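Local coordinates for transcriptional regulator KdgR (Pseudomonas aeruginosa, PDB 5Y6I), which probably binds DNA as an IclR-family transcriptional regulator, the Pseudomonas aeruginosa HmgR, with an N-terminal helix-turn-helix domain and a C-terminal IclR domain, at the interface of chains A and B. Residues are numbered along the deposited sequence; one frame, centred on the assembly and turned at random. Chains: chain A/B, Transcriptional regulator KdgR.

Contact 1: the interface of chains A and B. Residues chain A 30, 33-34, 76; chain B 86-87, 89-90.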
ATOM      1  N   ALA A  30      -9.575  -1.653 -14.768  1.00 71.05           N
ATOM      2  CA  ALA A  30      -8.927  -0.895 -13.698  1.00 67.76           C
ATOM      3  C   ALA A  30      -8.310   0.398 -14.223  1.00 73.23           C
ATOM      4  O   ALA A  30      -8.376   1.445 -13.569  1.00 78.55           O
ATOM      5  CB  ALA A  30      -7.857  -1.755 -13.031  1.00 59.73           C
ATOM      6  N   SER A  33     -10.370   4.278 -14.997  1.00 83.78           N
ATOM      7  CA  SER A  33     -10.909   4.998 -13.886  1.00 90.67           C
ATOM      8  C   SER A  33     -11.892   4.151 -13.127  1.00 85.81           C
ATOM      9  O   SER A  33     -11.618   3.008 -12.831  1.00 82.88           O
ATOM     10  CB  SER A  33     -11.549   6.283 -14.396  1.00 97.82           C
ATOM     11  OG  SER A  33     -11.515   7.270 -13.404  1.00108.78           O
ATOM     12  N   PRO A  34     -13.042   4.723 -12.835  1.00 79.24           N
ATOM     13  CA  PRO A  34     -14.075   4.110 -12.030  1.00 76.30           C
ATOM     14  C   PRO A  34     -15.191   3.485 -12.794  1.00 77.29           C
ATOM     15  O   PRO A  34     -15.793   2.549 -12.312  1.00 80.05           O
ATOM     16  CB  PRO A  34     -14.615   5.333 -11.311  1.00 74.56           C
ATOM     17  CG  PRO A  34     -14.423   6.439 -12.274  1.00 73.97           C
ATOM     18  CD  PRO A  34     -13.171   6.134 -13.019  1.00 78.85           C
ATOM     19  N   LEU A  76     -14.926  -2.232 -11.538  1.00 73.07           N
ATOM     20  CA  LEU A  76     -14.337  -3.384 -10.884  1.00 65.52           C
ATOM     21  C   LEU A  76     -15.262  -3.908  -9.810  1.00 61.41           C
ATOM     22  O   LEU A  76     -15.906  -3.138  -9.093  1.00 65.37           O
ATOM     23  CB  LEU A  76     -12.986  -3.033 -10.288  1.00 68.07           C
ATOM     24  CG  LEU A  76     -11.975  -2.597 -11.339  1.00 72.56           C
ATOM     25  CD1 LEU A  76     -10.886  -1.716 -10.727  1.00 70.42           C
ATOM     26  CD2 LEU A  76     -11.388  -3.824 -11.986  1.00 71.02           C
TER
ATOM     27  N   ALA B  86      -7.176   0.974  -8.204  1.00 57.84           N
ATOM     28  CA  ALA B  86      -8.295   1.426  -9.029  1.00 57.06           C
ATOM     29  C   ALA B  86      -9.625   1.112  -8.355  1.00 62.31           C
ATOM     30  O   ALA B  86     -10.493   1.984  -8.260  1.00 66.22           O
ATOM     31  CB  ALA B  86      -8.231   0.794 -10.421  1.00 53.38           C
ATOM     32  N   ALA B  87      -9.798  -0.126  -7.861  1.00 59.79           N
ATOM     33  CA  ALA B  87     -11.006  -0.464  -7.103  1.00 59.72           C
ATOM     34  C   ALA B  87     -11.275   0.548  -6.004  1.00 71.05           C
ATOM     35  O   ALA B  87     -12.431   0.900  -5.736  1.00 77.34           O
ATOM     36  CB  ALA B  87     -10.889  -1.851  -6.480  1.00 49.69           C
ATOM     37  N   ASP B  89     -10.064   3.767  -5.870  1.00 74.93           N
ATOM     38  CA  ASP B  89     -10.441   5.001  -6.554  1.00 79.84           C
ATOM     39  C   ASP B  89     -11.904   4.950  -6.972  1.00 77.31           C
ATOM     40  O   ASP B  89     -12.643   5.926  -6.804  1.00 79.00           O
ATOM     41  CB  ASP B  89      -9.529   5.229  -7.773  1.00 81.90           C
ATOM     42  CG  ASP B  89     -10.047   6.329  -8.724  1.00 87.54           C
ATOM     43  OD1 ASP B  89      -9.577   7.487  -8.610  1.00 89.55           O
ATOM     44  OD2 ASP B  89     -10.885   6.040  -9.609  1.00 87.53           O
ATOM     45  N   SER B  90     -12.343   3.800  -7.478  1.00 75.44           N
ATOM     46  CA  SER B  90     -13.669   3.623  -8.041  1.00 81.89           C
ATOM     47  C   SER B  90     -14.771   3.670  -6.986  1.00 90.27           C
ATOM     48  O   SER B  90     -15.953   3.750  -7.350  1.00 92.39           O
ATOM     49  CB  SER B  90     -13.718   2.292  -8.803  1.00 84.07           C
ATOM     50  OG  SER B  90     -12.946   2.330 -10.005  1.00 83.57           O
TER

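Contact 2: the interface of chains A and B. Residues chain A 76, 80-81; chain B 83-84, 87-88, 91.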
ATOM      1  N   LEU A  76     -14.926  -2.232 -11.538  1.00 73.07           N
ATOM      2  CA  LEU A  76     -14.337  -3.384 -10.884  1.00 65.52           C
ATOM      3  C   LEU A  76     -15.262  -3.908  -9.810  1.00 61.41           C
ATOM      4  O   LEU A  76     -15.906  -3.138  -9.093  1.00 65.37           O
ATOM      5  CB  LEU A  76     -12.986  -3.033 -10.288  1.00 68.07           C
ATOM      6  CG  LEU A  76     -11.975  -2.597 -11.339  1.00 72.56           C
ATOM      7  CD1 LEU A  76     -10.886  -1.716 -10.727  1.00 70.42           C
ATOM      8  CD2 LEU A  76     -11.388  -3.824 -11.986  1.00 71.02           C
ATOM      9  N   ALA A  80     -12.251  -7.955  -7.558  1.00 60.34           N
ATOM     10  CA  ALA A  80     -11.113  -7.136  -7.944  1.00 60.81           C
ATOM     11  C   ALA A  80     -10.509  -6.452  -6.727  1.00 70.20           C
ATOM     12  O   ALA A  80      -9.281  -6.391  -6.580  1.00 73.55           O
ATOM     13  CB  ALA A  80     -11.543  -6.103  -8.990  1.00 57.38           C
ATOM     14  N   LEU A  81     -11.357  -5.941  -5.835  1.00 67.56           N
ATOM     15  CA  LEU A  81     -10.856  -5.259  -4.652  1.00 67.94           C
ATOM     16  C   LEU A  81     -10.130  -6.222  -3.717  1.00 64.87           C
ATOM     17  O   LEU A  81      -9.090  -5.878  -3.151  1.00 59.71           O
ATOM     18  CB  LEU A  81     -12.019  -4.571  -3.924  1.00 68.99           C
ATOM     19  CG  LEU A  81     -11.738  -3.977  -2.541  1.00 63.22           C
ATOM     20  CD1 LEU A  81     -10.613  -2.969  -2.610  1.00 60.35           C
ATOM     21  CD2 LEU A  81     -12.998  -3.351  -1.943  1.00 65.59           C
TER
ATOM     22  N   VAL B  83      -5.053  -3.018  -9.652  1.00 60.98           N
ATOM     23  CA  VAL B  83      -6.479  -3.281  -9.547  1.00 62.17           C
ATOM     24  C   VAL B  83      -6.965  -3.006  -8.134  1.00 68.18           C
ATOM     25  O   VAL B  83      -8.106  -2.569  -7.935  1.00 67.20           O
ATOM     26  CB  VAL B  83      -6.775  -4.728  -9.995  1.00 62.10           C
ATOM     27  CG1 VAL B  83      -8.175  -5.171  -9.574  1.00 53.79           C
ATOM     28  CG2 VAL B  83      -6.598  -4.870 -11.511  1.00 63.56           C
ATOM     29  N   GLY B  84      -6.120  -3.238  -7.127  1.00 64.81           N
ATOM     30  CA  GLY B  84      -6.504  -2.834  -5.787  1.00 56.22           C
ATOM     31  C   GLY B  84      -6.718  -1.334  -5.701  1.00 59.20           C
ATOM     32  O   GLY B  84      -7.707  -0.862  -5.129  1.00 63.49           O
ATOM     33  N   ALA B  87      -9.798  -0.126  -7.861  1.00 59.79           N
ATOM     34  CA  ALA B  87     -11.006  -0.464  -7.103  1.00 59.72           C
ATOM     35  C   ALA B  87     -11.275   0.548  -6.004  1.00 71.05           C
ATOM     36  O   ALA B  87     -12.431   0.900  -5.736  1.00 77.34           O
ATOM     37  CB  ALA B  87     -10.889  -1.851  -6.480  1.00 49.69           C
ATOM     38  N   LEU B  88     -10.223   1.021  -5.343  1.00 68.83           N
ATOM     39  CA  LEU B  88     -10.447   1.965  -4.259  1.00 71.45           C
ATOM     40  C   LEU B  88     -10.739   3.358  -4.792  1.00 70.18           C
ATOM     41  O   LEU B  88     -11.562   4.070  -4.221  1.00 72.07           O
ATOM     42  CB  LEU B  88      -9.246   1.987  -3.325  1.00 72.12           C
ATOM     43  CG  LEU B  88      -8.978   0.663  -2.626  1.00 68.39           C
ATOM     44  CD1 LEU B  88      -7.525   0.647  -2.111  1.00 74.82           C
ATOM     45  CD2 LEU B  88      -9.961   0.474  -1.516  1.00 61.25           C
ATOM     46  N   MET B  91     -14.425   3.624  -5.697  1.00 89.21           N
ATOM     47  CA  MET B  91     -15.412   3.828  -4.643  1.00 92.99           C
ATOM     48  C   MET B  91     -15.137   5.101  -3.854  1.00 89.32           C
ATOM     49  O   MET B  91     -15.643   5.262  -2.739  1.00 89.45           O
ATOM     50  CB  MET B  91     -15.498   2.609  -3.720  1.00 96.31           C
ATOM     51  CG  MET B  91     -14.275   2.314  -2.907  1.00103.19           C
ATOM     52  SD  MET B  91     -14.528   0.841  -1.900  1.00108.66           S
ATOM     53  CE  MET B  91     -14.576  -0.394  -3.188  1.00105.90           C
TER

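Contact 1: the interface of chains A and B
The backbone of A:Ala30, in the last turn of helix 18-31, and that of B:Ala86, in helix 78-89, are both helical, whereas A:Ser33, in the loop beyond the first helix, has a positive phi of 47° and a psi of -132°, and its carbonyl oxygen faces B:Ser90, just past the end of helix 78-89. The patch therefore sets one edge of the DNA-binding domain of chain A, probably including its wing strand 74-76, against the C-terminal half of a helix of chain B. At its apolar end three groups meet. The B:Ala86 methyl packs against CB of A:Ala30 at 3.7 Å and against CD1 of A:Leu76 at the same separation, and within chain A these two partners also touch. A:Leu76 has CG anti to its carbonyl carbon (chi1 -62°), which sends the CD1 branch onto the helix surface; there CD1 lies over the B:Ala86-B:Ala87 peptide, 3.5 Å from B:Ala87 N and 3.8 Å from B:Ala87 CA. The small B:Ala86 and A:Ala30 side chains probably allow the close approach. The polar end is centred on the B:Ser90 hydroxyl. It hydrogen bonds back to the carbonyl of its own helix, OG to B:Ala86 O at 3.0 Å, approaching from above the carbonyl plane. The carbonyl O of A:Ser33 lies 3.2 Å from the same OG and can accept a hydrogen bond from it; because the hydroxyl has one hydrogen, the two acceptors probably share or compete for it. A:Pro34 packs on B:Ser90 with its ring CB and CA, which probably helps to hold the serine there. Beside it the side chain of B:Asp89 crosses that of A:Pro34 obliquely, and its OD2 lies towards the A:Ser33 hydroxyl, where B:Asp89 OD2 remains 4.0 Å from A:Ser33 OG.

Contact 2: the interface of chains A and B
A:Leu81 extends towards B:Leu88 and B:Met91 with CG anti to its backbone N (chi1 171°), and the final torsion of B:Met91 bends its chain (chi3 69°), turning the methyl back towards that leucine. These two settings let the forked end of A:Leu81 meet a different chain B residue with each branch. CD1 abuts B:Leu88 CD2 at 3.7 Å, and CD2 abuts the B:Met91 methyl, CE, at 3.6 Å. The leucine crosses both partners at about a right angle, a branch-to-branch meeting in one case and a branch-to-methyl meeting in the other. Nearer its backbone, A:Leu81 lies against the methyl of B:Ala87, whose CB is 3.9 Å from A:Leu81 CA. Chain B thus meets the leucine from CA to its branch ends, CD2 being met by the loop residue B:Met91, and A:Leu81 hides 51 Å² in this apolar contact. One turn earlier on the chain B helix, and one residue earlier on chain A, smaller groups meet. The CG1 branch of B:Val83 faces A:Ala80, with 3.5 Å between CG1 and A:Ala80 CB. The same methyl also rests beside the backbone carbonyl of A:Ala80. B:Gly84, lacking a side chain, adds little contact but presents its backbone towards the leucine. Helix 78-88 of chain A and helix 78-89 of chain B, equivalent segments of the two copies, thereby pack through residues that are not matched one to one. The hydrophobic surface probably steadies the pairing of these two helices. On the glycine side, A:Leu81 CD1 is 4.4 Å from B:Gly84 O.

Contact 1 and contact 2 are neighbouring parts of one interface, with the centres of their C-alpha atoms about 5 Å apart, and both include A:Leu76 and B:Ala87. Helix 78-89 of chain B serves both: contact 1 meets the end of helix 18-31, the following loop and strand 74-76 of chain A, while contact 2 meets helix 78-88. A:Leu76, in a strand that probably belongs to the DNA-binding domain, thus reaches both contacts. The continuous surface would couple the placement of one DNA-binding domain to the partner chain, as expected for a dimeric IclR-family regulator, although the interface is not an exact two-fold.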